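Local coordinates for protein carboxylase (Deinococcus radiodurans, PDB 5H80) that probably carries out the ATP-dependent carboxylation of biotin, as the biotin carboxylase domain of a single-chain bacterial carboxylase, at residues T32-I37 with G55-A60; V51-W56 with L336-L341; C257-R262 with Y472-H477. One frame throughout, in Å; residues are numbered along the deposited sequence.

How the contacts relate
Contacts 1 and 2 are neighbours, with centres about 10 Å apart, and they share Gly55 and Trp56. Contact 1 pairs the two strands of the first beta-alpha-beta unit; contact 2 starts on the last turn of its connecting helix, 42-53, and reaches helix 336-344, about 280 residues later in the chain. Contact 3 lies on the opposite side of the chain's centre, its own centre about 38 Å from that of contact 1 and 33 Å from that of contact 2. Its segments alternate along the chain with those of contact 2. Together they illustrate how local pairing forms part of the parallel sheet of the N-terminal region while long-range contacts bring the ATP-binding region against the N-terminal and C-terminal ones.

Contact 1: T32-I37 with G55-A60; sequences TPRVLI and GWQSVA. With EDO (1,2-ethanediol), chain E.
Val35 and Ser58 sit abreast in a parallel beta-alpha-beta unit of the biotin carboxylase N-terminal domain, where strand 34-37 pairs with strand 57-60 across a helical crossover. Four backbone bonds join the segments: Gln57 N bonds to Pro33 O, Val35 N to Gln57 O (2.8 Å), Val59 N to Val35 O (2.8 Å) and Ile37 N to Val59 O. Val35 thus both gives and accepts.

On one face the long polar side chains cross. Arg34 NH1 donates to Gln57 OE1 at 2.8 Å, but the bond is bent (134° at the hydrogen) and the donor stands above the carbonyl plane, with guanidinium and amide at right angles. A bend at chi3 (57°) turns the arginine chain so that NH2 also lies 3.7 Å from Val59 CG2. This NH2 forms a salt bridge to Glu77 and a hydrogen bond to His102 O, making Gln57 one of several partners. Leu36 CD1 meets Val59 CG1 on the same face, at 4.0 Å.

Just before the strand, Pro33 lies over one face of the indole in a CH-pi contact: its CG is 3.5 Å from the centroid of the six-membered ring of Trp56, 15° off the normal. Val35 CG2 comes instead to the ring edge, 3.9 Å from CE3 of Trp56.

Strands 106-108 and 77-80 flank the pair; helix 42-53 covers the face of Ile37 and Ala60, while helix 92-101 packs on Leu36.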
ATOM      1  N   THR A  32      -4.155 -26.330  13.328  1.00 40.12           N
ATOM      2  CA  THR A  32      -3.568 -25.163  12.574  1.00 43.52           C
ATOM      3  C   THR A  32      -2.764 -25.667  11.371  1.00 38.05           C
ATOM      4  O   THR A  32      -1.773 -26.472  11.522  1.00 32.42           O
ATOM      5  CB  THR A  32      -2.659 -24.276  13.407  1.00 46.75           C
ATOM      6  OG1 THR A  32      -1.894 -23.433  12.546  1.00 61.32           O
ATOM      7  CG2 THR A  32      -1.706 -25.067  14.198  1.00 48.21           C
ATOM      8  N   PRO A  33      -3.154 -25.219  10.185  1.00 31.72           N
ATOM      9  CA  PRO A  33      -2.435 -25.738   9.031  1.00 30.06           C
ATOM     10  C   PRO A  33      -0.964 -25.463   8.996  1.00 31.53           C
ATOM     11  O   PRO A  33      -0.494 -24.464   9.505  1.00 30.40           O
ATOM     12  CB  PRO A  33      -3.162 -25.078   7.826  1.00 28.52           C
ATOM     13  CG  PRO A  33      -4.474 -24.595   8.301  1.00 33.90           C
ATOM     14  CD  PRO A  33      -4.362 -24.459   9.826  1.00 31.87           C
ATOM     15  N   ARG A  34      -0.190 -26.347   8.347  1.00 27.27           N
ATOM     16  CA  ARG A  34       1.180 -26.167   8.110  1.00 26.63           C
ATOM     17  C   ARG A  34       1.335 -26.304   6.649  1.00 25.76           C
ATOM     18  O   ARG A  34       1.156 -27.438   6.080  1.00 30.09           O
ATOM     19  CB  ARG A  34       2.031 -27.240   8.830  1.00 29.84           C
ATOM     20  CG  ARG A  34       2.019 -27.090  10.320  1.00 35.09           C
ATOM     21  CD  ARG A  34       2.686 -28.303  11.003  1.00 34.52           C
ATOM     22  NE  ARG A  34       4.052 -28.470  10.502  1.00 35.06           N
ATOM     23  CZ  ARG A  34       5.068 -27.716  10.901  1.00 36.35           C
ATOM     24  NH1 ARG A  34       4.858 -26.739  11.783  1.00 46.16           N
ATOM     25  NH2 ARG A  34       6.298 -27.967  10.449  1.00 48.71           N
ATOM     26  N   VAL A  35       1.585 -25.172   5.992  1.00 23.49           N
ATOM     27  CA  VAL A  35       1.534 -25.036   4.588  1.00 24.00           C
ATOM     28  C   VAL A  35       2.929 -25.168   3.929  1.00 22.29           C
ATOM     29  O   VAL A  35       3.894 -24.378   4.135  1.00 24.57           O
ATOM     30  CB  VAL A  35       0.938 -23.660   4.137  1.00 22.07           C
ATOM     31  CG1 VAL A  35       0.854 -23.561   2.574  1.00 22.53           C
ATOM     32  CG2 VAL A  35      -0.404 -23.393   4.753  1.00 23.94           C
ATOM     33  N   LEU A  36       3.079 -26.205   3.130  1.00 20.28           N
ATOM     34  CA  LEU A  36       4.324 -26.344   2.390  1.00 21.67           C
ATOM     35  C   LEU A  36       4.261 -25.527   1.183  1.00 20.23           C
ATOM     36  O   LEU A  36       3.364 -25.746   0.390  1.00 24.81           O
ATOM     37  CB  LEU A  36       4.603 -27.787   2.000  1.00 24.25           C
ATOM     38  CG  LEU A  36       5.742 -28.147   1.044  1.00 23.56           C
ATOM     39  CD1 LEU A  36       6.958 -27.882   1.845  1.00 26.11           C
ATOM     40  CD2 LEU A  36       5.676 -29.639   0.607  1.00 30.36           C
ATOM     41  N   ILE A  37       5.236 -24.626   1.002  1.00 19.75           N
ATOM     42  CA  ILE A  37       5.271 -23.650  -0.130  1.00 20.93           C
ATOM     43  C   ILE A  37       6.187 -24.285  -1.191  1.00 19.88           C
ATOM     44  O   ILE A  37       7.453 -24.216  -1.113  1.00 24.80           O
ATOM     45  CB  ILE A  37       5.707 -22.253   0.336  1.00 20.63           C
ATOM     46  CG1 ILE A  37       4.716 -21.766   1.427  1.00 21.77           C
ATOM     47  CG2 ILE A  37       5.829 -21.225  -0.785  1.00 22.01           C
ATOM     48  CD1 ILE A  37       5.095 -20.442   2.003  1.00 25.36           C
ATOM     49  N   GLY A  55      -2.687 -16.785  10.715  1.00 24.64           N
ATOM     50  CA  GLY A  55      -2.190 -17.442  11.909  1.00 24.82           C
ATOM     51  C   GLY A  55      -1.802 -18.911  11.712  1.00 25.74           C
ATOM     52  O   GLY A  55      -1.825 -19.724  12.682  1.00 30.16           O
ATOM     53  N   TRP A  56      -1.530 -19.299  10.456  1.00 24.26           N
ATOM     54  CA  TRP A  56      -1.043 -20.597  10.115  1.00 25.71           C
ATOM     55  C   TRP A  56       0.456 -20.604  10.054  1.00 27.22           C
ATOM     56  O   TRP A  56       1.115 -19.592  10.317  1.00 27.38           O
ATOM     57  CB  TRP A  56      -1.633 -21.016   8.764  1.00 25.75           C
ATOM     58  CG  TRP A  56      -3.232 -20.990   8.662  1.00 25.66           C
ATOM     59  CD1 TRP A  56      -4.175 -20.687   9.655  1.00 29.94           C
ATOM     60  CD2 TRP A  56      -3.985 -21.358   7.540  1.00 25.76           C
ATOM     61  NE1 TRP A  56      -5.473 -20.817   9.169  1.00 29.74           N
ATOM     62  CE2 TRP A  56      -5.381 -21.178   7.853  1.00 27.88           C
ATOM     63  CE3 TRP A  56      -3.645 -21.791   6.258  1.00 22.97           C
ATOM     64  CZ2 TRP A  56      -6.371 -21.477   6.960  1.00 28.65           C
ATOM     65  CZ3 TRP A  56      -4.622 -22.048   5.352  1.00 28.01           C
ATOM     66  CH2 TRP A  56      -6.001 -21.947   5.691  1.00 26.85           C
ATOM     67  N   GLN A  57       1.002 -21.799   9.834  1.00 27.46           N
ATOM     68  CA  GLN A  57       2.438 -21.967   9.734  1.00 24.74           C
ATOM     69  C   GLN A  57       2.906 -22.312   8.376  1.00 26.31           C
ATOM     70  O   GLN A  57       2.181 -22.968   7.676  1.00 26.10           O
ATOM     71  CB  GLN A  57       2.946 -23.033  10.731  1.00 27.49           C
ATOM     72  CG  GLN A  57       2.716 -22.591  12.173  1.00 33.88           C
ATOM     73  CD  GLN A  57       2.938 -23.724  13.115  1.00 42.74           C
ATOM     74  OE1 GLN A  57       2.908 -24.915  12.720  1.00 36.13           O
ATOM     75  NE2 GLN A  57       3.159 -23.379  14.366  1.00 49.54           N
ATOM     76  N   SER A  58       4.121 -21.847   8.020  1.00 29.91           N
ATOM     77  CA  SER A  58       4.687 -22.138   6.752  1.00 23.33           C
ATOM     78  C   SER A  58       5.965 -22.950   6.810  1.00 24.13           C
ATOM     79  O   SER A  58       6.843 -22.726   7.612  1.00 29.54           O
ATOM     80  CB  SER A  58       4.977 -20.848   5.914  1.00 23.38           C
ATOM     81  OG  SER A  58       5.911 -19.937   6.557  1.00 23.55           O
ATOM     82  N   VAL A  59       6.090 -23.806   5.798  1.00 24.27           N
ATOM     83  CA  VAL A  59       7.321 -24.541   5.545  1.00 24.78           C
ATOM     84  C   VAL A  59       7.773 -24.182   4.121  1.00 25.89           C
ATOM     85  O   VAL A  59       7.102 -24.493   3.181  1.00 27.79           O
ATOM     86  CB  VAL A  59       7.082 -26.070   5.768  1.00 25.08           C
ATOM     87  CG1 VAL A  59       8.381 -26.829   5.417  1.00 27.89           C
ATOM     88  CG2 VAL A  59       6.440 -26.374   7.167  1.00 26.11           C
ATOM     89  N   ALA A  60       8.919 -23.562   3.993  1.00 24.37           N
ATOM     90  CA  ALA A  60       9.561 -23.231   2.701  1.00 22.97           C
ATOM     91  C   ALA A  60      10.548 -24.346   2.326  1.00 26.58           C
ATOM     92  O   ALA A  60      10.919 -25.207   3.216  1.00 26.70           O
ATOM     93  CB  ALA A  60      10.219 -21.854   2.794  1.00 25.98           C
TER
HETATM   94  C1  EDO E 503      -5.722 -22.046  13.250  1.00 45.81           C
HETATM   95  O1  EDO E 503      -4.427 -21.702  13.762  1.00 67.40           O
HETATM   96  C2  EDO E 503      -6.336 -20.732  12.727  1.00 53.70           C
HETATM   97  O2  EDO E 503      -7.680 -20.957  12.262  1.00 57.33           O

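Contact 2: V51-W56 with L336-L341; sequences VSALGW and LVTAQL. With EDO (1,2-ethanediol), chain E.
Leu54 and Leu341 meet in an apolar contact between the N-terminal and ATP-binding regions, in which the last part of helix 42-53 and the turn that follows pack against helix 336-344. CD1 of Leu54 lies 3.7 Å from CB of Leu341 and as close to its CD1. From the preceding turn Val51 adds CG2, 3.8 Å from Leu341 CD1, the two side chains crossing at about a right angle.

Trp56 completes the grip on the same leucine. Its ring and the Leu341 side chain slide past each other in opposite directions, with CZ3 of Trp56 3.9 Å from CB of Leu341, while the Leu341 carbonyl oxygen lies at the ring edge. Leu54 CD1 rests over one ring face, offset toward the rim, and sits in the corner that the indole makes with Leu341.

One turn earlier on the partner helix, Thr338 presents its methyl rather than its hydroxyl: with chi1 at 56°, CG2 stands anti to the carbonyl carbon and comes 4.0 Å from CG of Leu54 and 4.1 Å from CB of Ala53. The turn that places Leu54 and Trp56 is a Schellman motif at Gly55, with Trp56 N bonded to Val51 O at 3.0 Å. Ala53 O accepts from Arg429 of the second subunit.

Aliphatic carbons and the indole edge do most of the touching, which implies an interface held by shape and burial of apolar surface, with no hydrogen bond between the two segments.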
ATOM      1  N   VAL A  51      -0.083 -16.735   4.771  1.00 20.74           N
ATOM      2  CA  VAL A  51      -0.069 -17.779   5.809  1.00 19.58           C
ATOM      3  C   VAL A  51       0.031 -17.161   7.189  1.00 22.60           C
ATOM      4  O   VAL A  51      -0.731 -17.581   8.091  1.00 22.90           O
ATOM      5  CB  VAL A  51       1.012 -18.816   5.531  1.00 21.52           C
ATOM      6  CG1 VAL A  51       1.204 -19.863   6.667  1.00 23.22           C
ATOM      7  CG2 VAL A  51       0.557 -19.663   4.281  1.00 19.71           C
ATOM      8  N   SER A  52       0.903 -16.230   7.340  1.00 23.68           N
ATOM      9  CA  SER A  52       1.095 -15.494   8.628  1.00 28.30           C
ATOM     10  C   SER A  52      -0.139 -14.695   8.965  1.00 25.64           C
ATOM     11  O   SER A  52      -0.584 -14.715  10.165  1.00 26.26           O
ATOM     12  CB  SER A  52       2.324 -14.624   8.668  1.00 23.33           C
ATOM     13  OG  SER A  52       3.584 -15.367   8.680  1.00 29.01           O
ATOM     14  N   ALA A  53      -0.698 -13.994   7.970  1.00 26.45           N
ATOM     15  CA  ALA A  53      -1.980 -13.242   8.184  1.00 24.31           C
ATOM     16  C   ALA A  53      -3.109 -14.149   8.728  1.00 25.64           C
ATOM     17  O   ALA A  53      -3.959 -13.756   9.554  1.00 26.65           O
ATOM     18  CB  ALA A  53      -2.430 -12.527   6.964  1.00 24.40           C
ATOM     19  N   LEU A  54      -3.184 -15.421   8.285  1.00 23.25           N
ATOM     20  CA  LEU A  54      -4.157 -16.349   8.788  1.00 22.57           C
ATOM     21  C   LEU A  54      -3.885 -17.005  10.181  1.00 27.07           C
ATOM     22  O   LEU A  54      -4.750 -17.717  10.680  1.00 30.16           O
ATOM     23  CB  LEU A  54      -4.335 -17.427   7.697  1.00 26.68           C
ATOM     24  CG  LEU A  54      -4.904 -16.941   6.355  1.00 25.78           C
ATOM     25  CD1 LEU A  54      -4.849 -18.105   5.319  1.00 27.57           C
ATOM     26  CD2 LEU A  54      -6.358 -16.500   6.593  1.00 26.80           C
ATOM     27  N   GLY A  55      -2.687 -16.785  10.715  1.00 24.64           N
ATOM     28  CA  GLY A  55      -2.190 -17.442  11.909  1.00 24.82           C
ATOM     29  C   GLY A  55      -1.802 -18.911  11.712  1.00 25.74           C
ATOM     30  O   GLY A  55      -1.825 -19.724  12.682  1.00 30.16           O
ATOM     31  N   TRP A  56      -1.530 -19.299  10.456  1.00 24.26           N
ATOM     32  CA  TRP A  56      -1.043 -20.597  10.115  1.00 25.71           C
ATOM     33  C   TRP A  56       0.456 -20.604  10.054  1.00 27.22           C
ATOM     34  O   TRP A  56       1.115 -19.592  10.317  1.00 27.38           O
ATOM     35  CB  TRP A  56      -1.633 -21.016   8.764  1.00 25.75           C
ATOM     36  CG  TRP A  56      -3.232 -20.990   8.662  1.00 25.66           C
ATOM     37  CD1 TRP A  56      -4.175 -20.687   9.655  1.00 29.94           C
ATOM     38  CD2 TRP A  56      -3.985 -21.358   7.540  1.00 25.76           C
ATOM     39  NE1 TRP A  56      -5.473 -20.817   9.169  1.00 29.74           N
ATOM     40  CE2 TRP A  56      -5.381 -21.178   7.853  1.00 27.88           C
ATOM     41  CE3 TRP A  56      -3.645 -21.791   6.258  1.00 22.97           C
ATOM     42  CZ2 TRP A  56      -6.371 -21.477   6.960  1.00 28.65           C
ATOM     43  CZ3 TRP A  56      -4.622 -22.048   5.352  1.00 28.01           C
ATOM     44  CH2 TRP A  56      -6.001 -21.947   5.691  1.00 26.85           C
ATOM     45  N   LEU A 336      -6.224 -11.601  -2.208  1.00 17.68           N
ATOM     46  CA  LEU A 336      -6.472 -12.858  -2.977  1.00 19.26           C
ATOM     47  C   LEU A 336      -5.833 -14.066  -2.413  1.00 20.29           C
ATOM     48  O   LEU A 336      -6.416 -15.190  -2.586  1.00 19.29           O
ATOM     49  CB  LEU A 336      -6.172 -12.718  -4.460  1.00 21.01           C
ATOM     50  CG  LEU A 336      -7.166 -11.801  -5.230  1.00 24.16           C
ATOM     51  CD1 LEU A 336      -6.690 -11.323  -6.572  1.00 23.05           C
ATOM     52  CD2 LEU A 336      -8.566 -12.407  -5.240  1.00 26.14           C
ATOM     53  N   VAL A 337      -4.647 -13.924  -1.785  1.00 18.64           N
ATOM     54  CA  VAL A 337      -3.938 -15.194  -1.410  1.00 21.80           C
ATOM     55  C   VAL A 337      -4.495 -15.764  -0.099  1.00 19.29           C
ATOM     56  O   VAL A 337      -4.627 -16.992   0.142  1.00 19.47           O
ATOM     57  CB  VAL A 337      -2.420 -15.019  -1.418  1.00 21.05           C
ATOM     58  CG1 VAL A 337      -1.683 -16.355  -1.106  1.00 18.66           C
ATOM     59  CG2 VAL A 337      -1.958 -14.382  -2.757  1.00 23.09           C
ATOM     60  N   THR A 338      -4.784 -14.901   0.929  1.00 20.06           N
ATOM     61  CA  THR A 338      -5.506 -15.451   2.113  1.00 21.02           C
ATOM     62  C   THR A 338      -6.863 -16.094   1.716  1.00 19.41           C
ATOM     63  O   THR A 338      -7.198 -17.186   2.182  1.00 22.30           O
ATOM     64  CB  THR A 338      -5.741 -14.352   3.174  1.00 23.66           C
ATOM     65  OG1 THR A 338      -6.451 -13.232   2.587  1.00 23.78           O
ATOM     66  CG2 THR A 338      -4.442 -13.947   3.683  1.00 25.30           C
ATOM     67  N   ALA A 339      -7.602 -15.469   0.756  1.00 18.35           N
ATOM     68  CA  ALA A 339      -8.893 -15.983   0.209  1.00 18.81           C
ATOM     69  C   ALA A 339      -8.639 -17.386  -0.451  1.00 19.87           C
ATOM     70  O   ALA A 339      -9.333 -18.358  -0.129  1.00 20.44           O
ATOM     71  CB  ALA A 339      -9.538 -15.065  -0.766  1.00 19.56           C
ATOM     72  N   GLN A 340      -7.604 -17.435  -1.247  1.00 20.38           N
ATOM     73  CA  GLN A 340      -7.230 -18.670  -1.942  1.00 20.82           C
ATOM     74  C   GLN A 340      -6.950 -19.847  -0.947  1.00 17.70           C
ATOM     75  O   GLN A 340      -7.589 -20.933  -1.085  1.00 22.31           O
ATOM     76  CB  GLN A 340      -6.039 -18.441  -2.787  1.00 20.33           C
ATOM     77  CG  GLN A 340      -5.649 -19.638  -3.695  1.00 21.40           C
ATOM     78  CD  GLN A 340      -4.280 -19.448  -4.305  1.00 24.12           C
ATOM     79  OE1 GLN A 340      -3.407 -18.711  -3.819  1.00 22.79           O
ATOM     80  NE2 GLN A 340      -4.085 -20.099  -5.483  1.00 23.30           N
ATOM     81  N   LEU A 341      -6.178 -19.596   0.080  1.00 21.15           N
ATOM     82  CA  LEU A 341      -5.845 -20.527   1.145  1.00 24.44           C
ATOM     83  C   LEU A 341      -7.102 -21.003   1.898  1.00 26.05           C
ATOM     84  O   LEU A 341      -7.276 -22.198   2.134  1.00 26.07           O
ATOM     85  CB  LEU A 341      -4.874 -19.919   2.128  1.00 20.89           C
ATOM     86  CG  LEU A 341      -3.389 -19.788   1.653  1.00 21.01           C
ATOM     87  CD1 LEU A 341      -2.604 -18.706   2.451  1.00 24.09           C
ATOM     88  CD2 LEU A 341      -2.782 -21.224   1.799  1.00 23.09           C
TER
HETATM   89  C1  EDO E 503      -5.722 -22.046  13.250  1.00 45.81           C
HETATM   90  O1  EDO E 503      -4.427 -21.702  13.762  1.00 67.40           O
HETATM   91  C2  EDO E 503      -6.336 -20.732  12.727  1.00 53.70           C
HETATM   92  O2  EDO E 503      -7.680 -20.957  12.262  1.00 57.33           O

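Contact 3: C257-R262 with Y472-H477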
ATOM      1  N   CYS A 257      -3.235  -6.897 -19.785  1.00 18.66           N
ATOM      2  CA  CYS A 257      -1.813  -7.245 -19.820  1.00 22.05           C
ATOM      3  C   CYS A 257      -1.298  -7.178 -21.292  1.00 25.74           C
ATOM      4  O   CYS A 257      -0.481  -8.022 -21.719  1.00 26.65           O
ATOM      5  CB  CYS A 257      -1.591  -8.626 -19.334  1.00 25.88           C
ATOM      6  SG  CYS A 257      -2.336  -8.977 -17.701  1.00 31.61           S
ATOM      7  N   THR A 258      -1.744  -6.192 -22.028  1.00 25.30           N
ATOM      8  CA  THR A 258      -1.439  -6.078 -23.467  1.00 25.09           C
ATOM      9  C   THR A 258       0.019  -5.825 -23.826  1.00 28.34           C
ATOM     10  O   THR A 258       0.529  -6.268 -24.847  1.00 25.56           O
ATOM     11  CB  THR A 258      -2.393  -5.044 -24.074  1.00 23.53           C
ATOM     12  OG1 THR A 258      -3.782  -5.439 -23.936  1.00 21.38           O
ATOM     13  CG2 THR A 258      -1.970  -4.647 -25.592  1.00 25.75           C
ATOM     14  N   VAL A 259       0.715  -5.027 -23.027  1.00 23.41           N
ATOM     15  CA  VAL A 259       2.116  -4.667 -23.264  1.00 26.53           C
ATOM     16  C   VAL A 259       3.023  -5.895 -22.870  1.00 28.14           C
ATOM     17  O   VAL A 259       3.173  -6.274 -21.698  1.00 26.67           O
ATOM     18  CB  VAL A 259       2.477  -3.413 -22.457  1.00 25.68           C
ATOM     19  CG1 VAL A 259       3.957  -3.134 -22.615  1.00 23.45           C
ATOM     20  CG2 VAL A 259       1.550  -2.228 -22.834  1.00 26.65           C
ATOM     21  N   GLN A 260       3.455  -6.600 -23.935  1.00 26.00           N
ATOM     22  CA  GLN A 260       4.237  -7.866 -23.831  1.00 28.41           C
ATOM     23  C   GLN A 260       5.439  -7.782 -24.720  1.00 32.79           C
ATOM     24  O   GLN A 260       5.364  -7.127 -25.689  1.00 32.81           O
ATOM     25  CB  GLN A 260       3.410  -9.007 -24.368  1.00 34.08           C
ATOM     26  CG  GLN A 260       2.110  -9.119 -23.694  1.00 33.15           C
ATOM     27  CD  GLN A 260       1.223 -10.248 -24.122  1.00 38.83           C
ATOM     28  OE1 GLN A 260       1.628 -11.127 -24.870  1.00 44.53           O
ATOM     29  NE2 GLN A 260       0.019 -10.288 -23.535  1.00 35.51           N
ATOM     30  N   ARG A 261       6.515  -8.439 -24.345  1.00 31.27           N
ATOM     31  CA  ARG A 261       7.799  -8.455 -25.123  1.00 39.24           C
ATOM     32  C   ARG A 261       7.931  -9.913 -25.472  1.00 41.88           C
ATOM     33  O   ARG A 261       7.989 -10.747 -24.558  1.00 39.96           O
ATOM     34  CB  ARG A 261       8.975  -8.008 -24.329  1.00 46.64           C
ATOM     35  CG  ARG A 261      10.273  -7.841 -25.139  1.00 47.49           C
ATOM     36  CD  ARG A 261      11.361  -7.578 -24.124  1.00 55.36           C
ATOM     37  NE  ARG A 261      12.461  -6.726 -24.595  1.00 57.65           N
ATOM     38  CZ  ARG A 261      13.142  -5.836 -23.838  1.00 67.78           C
ATOM     39  NH1 ARG A 261      12.811  -5.599 -22.559  1.00 73.01           N
ATOM     40  NH2 ARG A 261      14.169  -5.150 -24.366  1.00 66.24           N
ATOM     41  N   ARG A 262       7.827 -10.259 -26.753  1.00 47.88           N
ATOM     42  CA  ARG A 262       7.772 -11.702 -27.139  1.00 49.91           C
ATOM     43  C   ARG A 262       6.926 -12.548 -26.191  1.00 48.30           C
ATOM     44  O   ARG A 262       7.387 -13.553 -25.667  1.00 41.85           O
ATOM     45  CB  ARG A 262       9.201 -12.302 -27.223  1.00 60.09           C
ATOM     46  CG  ARG A 262      10.095 -11.645 -28.269  1.00 72.62           C
ATOM     47  CD  ARG A 262      11.434 -12.351 -28.410  1.00 84.03           C
ATOM     48  NE  ARG A 262      12.095 -12.064 -29.690  1.00 95.12           N
ATOM     49  CZ  ARG A 262      13.329 -12.458 -30.016  1.00 94.33           C
ATOM     50  NH1 ARG A 262      14.077 -13.155 -29.157  1.00103.97           N
ATOM     51  NH2 ARG A 262      13.830 -12.148 -31.207  1.00 84.07           N
ATOM     52  N   TYR A 472      -3.575   4.314 -24.441  1.00 25.21           N
ATOM     53  CA  TYR A 472      -3.801   2.902 -24.492  1.00 28.25           C
ATOM     54  C   TYR A 472      -4.132   2.463 -25.929  1.00 25.30           C
ATOM     55  O   TYR A 472      -5.098   1.642 -26.083  1.00 27.34           O
ATOM     56  CB  TYR A 472      -4.843   2.473 -23.429  1.00 25.73           C
ATOM     57  CG  TYR A 472      -4.417   1.204 -22.759  1.00 23.60           C
ATOM     58  CD1 TYR A 472      -3.429   1.269 -21.750  1.00 23.79           C
ATOM     59  CD2 TYR A 472      -4.879  -0.047 -23.189  1.00 22.81           C
ATOM     60  CE1 TYR A 472      -2.909   0.064 -21.161  1.00 23.58           C
ATOM     61  CE2 TYR A 472      -4.427  -1.257 -22.537  1.00 26.00           C
ATOM     62  CZ  TYR A 472      -3.430  -1.196 -21.601  1.00 25.85           C
ATOM     63  OH  TYR A 472      -2.884  -2.339 -21.070  1.00 25.05           O
ATOM     64  N   GLU A 473      -3.431   3.006 -26.924  1.00 27.75           N
ATOM     65  CA  GLU A 473      -3.698   2.609 -28.293  1.00 28.92           C
ATOM     66  C   GLU A 473      -2.721   1.463 -28.596  1.00 27.87           C
ATOM     67  O   GLU A 473      -1.603   1.747 -29.106  1.00 32.51           O
ATOM     68  CB  GLU A 473      -3.471   3.770 -29.187  1.00 28.36           C
ATOM     69  CG  GLU A 473      -4.546   4.817 -29.031  1.00 31.45           C
ATOM     70  CD  GLU A 473      -4.257   6.075 -29.858  1.00 34.82           C
ATOM     71  OE1 GLU A 473      -3.108   6.402 -30.192  1.00 38.79           O
ATOM     72  OE2 GLU A 473      -5.233   6.723 -30.185  1.00 30.71           O
ATOM     73  N   LEU A 474      -3.034   0.245 -28.114  1.00 25.33           N
ATOM     74  CA  LEU A 474      -2.010  -0.818 -27.969  1.00 22.48           C
ATOM     75  C   LEU A 474      -2.640  -2.138 -28.437  1.00 21.72           C
ATOM     76  O   LEU A 474      -3.912  -2.297 -28.446  1.00 28.29           O
ATOM     77  CB  LEU A 474      -1.737  -0.999 -26.484  1.00 23.35           C
ATOM     78  CG  LEU A 474      -1.078   0.189 -25.784  1.00 23.45           C
ATOM     79  CD1 LEU A 474      -1.039  -0.088 -24.259  1.00 28.23           C
ATOM     80  CD2 LEU A 474       0.283   0.529 -26.328  1.00 25.39           C
ATOM     81  N   SER A 475      -1.808  -3.045 -28.862  1.00 24.29           N
ATOM     82  CA  SER A 475      -2.200  -4.402 -29.105  1.00 22.64           C
ATOM     83  C   SER A 475      -1.064  -5.272 -28.553  1.00 25.28           C
ATOM     84  O   SER A 475       0.007  -4.753 -28.204  1.00 24.76           O
ATOM     85  CB  SER A 475      -2.258  -4.716 -30.696  1.00 22.69           C
ATOM     86  OG  SER A 475      -0.951  -4.578 -31.194  1.00 25.98           O
ATOM     87  N   THR A 476      -1.252  -6.570 -28.591  1.00 25.29           N
ATOM     88  CA  THR A 476      -0.218  -7.517 -28.073  1.00 30.08           C
ATOM     89  C   THR A 476       1.100  -7.524 -28.943  1.00 28.49           C
ATOM     90  O   THR A 476       2.091  -7.919 -28.474  1.00 32.44           O
ATOM     91  CB  THR A 476      -0.813  -8.918 -27.930  1.00 25.77           C
ATOM     92  OG1 THR A 476      -1.415  -9.319 -29.179  1.00 28.92           O
ATOM     93  CG2 THR A 476      -1.900  -8.945 -26.844  1.00 25.50           C
ATOM     94  N   HIS A 477       1.028  -7.055 -30.203  1.00 26.47           N
ATOM     95  CA  HIS A 477       2.205  -6.862 -31.068  1.00 27.85           C
ATOM     96  C   HIS A 477       2.803  -5.484 -31.127  1.00 31.38           C
ATOM     97  O   HIS A 477       3.844  -5.318 -31.766  1.00 30.75           O
ATOM     98  CB  HIS A 477       1.856  -7.305 -32.485  1.00 33.71           C
ATOM     99  CG  HIS A 477       1.338  -8.694 -32.524  1.00 37.99           C
ATOM    100  ND1 HIS A 477       2.126  -9.784 -32.223  1.00 50.91           N
ATOM    101  CD2 HIS A 477       0.090  -9.179 -32.731  1.00 59.17           C
ATOM    102  CE1 HIS A 477       1.398 -10.887 -32.275  1.00 54.78           C
ATOM    103  NE2 HIS A 477       0.159 -10.550 -32.590  1.00 64.71           N
TER
HETATM  104  O   HOH W   1      -0.364  -3.655 -20.707  1.00 23.23           O
HETATM  105  O   HOH W   2       2.753  -5.255 -26.922  1.00 26.80           O
HETATM  106  O   HOH W   3       4.599  -7.207 -28.554  1.00 27.80           O
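Thr258 begins the contact, tucked against the loop 472-477 between helices 467-471 and 478-481. Its hydroxyl is engaged by Asp256, which also bonds to Tyr472 OH, so one carboxylate ties the two segments together. The methyl CG2 of Thr258 faces the loop, though its exact placing is doubtful. The Thr258 carbonyl is approached by a backbone C-H: CA of Thr476 is 3.5 Å from O of Thr258, nearly straight at 175°.

Val259 follows with CG2 against CD1 of Leu474, at 3.6 Å. That same CD1 sits over the centre of the Tyr472 ring, 3.5 Å above its plane, so the leucine fills the angle between valine and aromatic ring. A water accepts from Val259 N (2.9 Å) and donates to Tyr472 OH (2.9 Å), bridging backbone and phenol.

Gln260, on the short strand 260-261, folds its amide back on its own segment. CG anti to the carbonyl carbon (chi1 -56°) and an extended chain beyond it bring NE2 to Cys257 O at 2.9 Å, straight at 170°, with the acceptor in the plane of the Gln260 amide. Beside it lies the Thr476 methyl. With an alanine in this position, the Cys257 carbonyl would probably lose this donor and the Thr476 methyl its neighbour. One water takes a weak bond from Gln260 N and lies near Ser475 O; another lies 2.6 Å from Thr476 O and near Gln260 O.

The segments therefore meet through methyl packing, bridging water and a shared aspartate, a mixed chemistry that joins the ATP-binding region to the C-terminal one without direct backbone pairing.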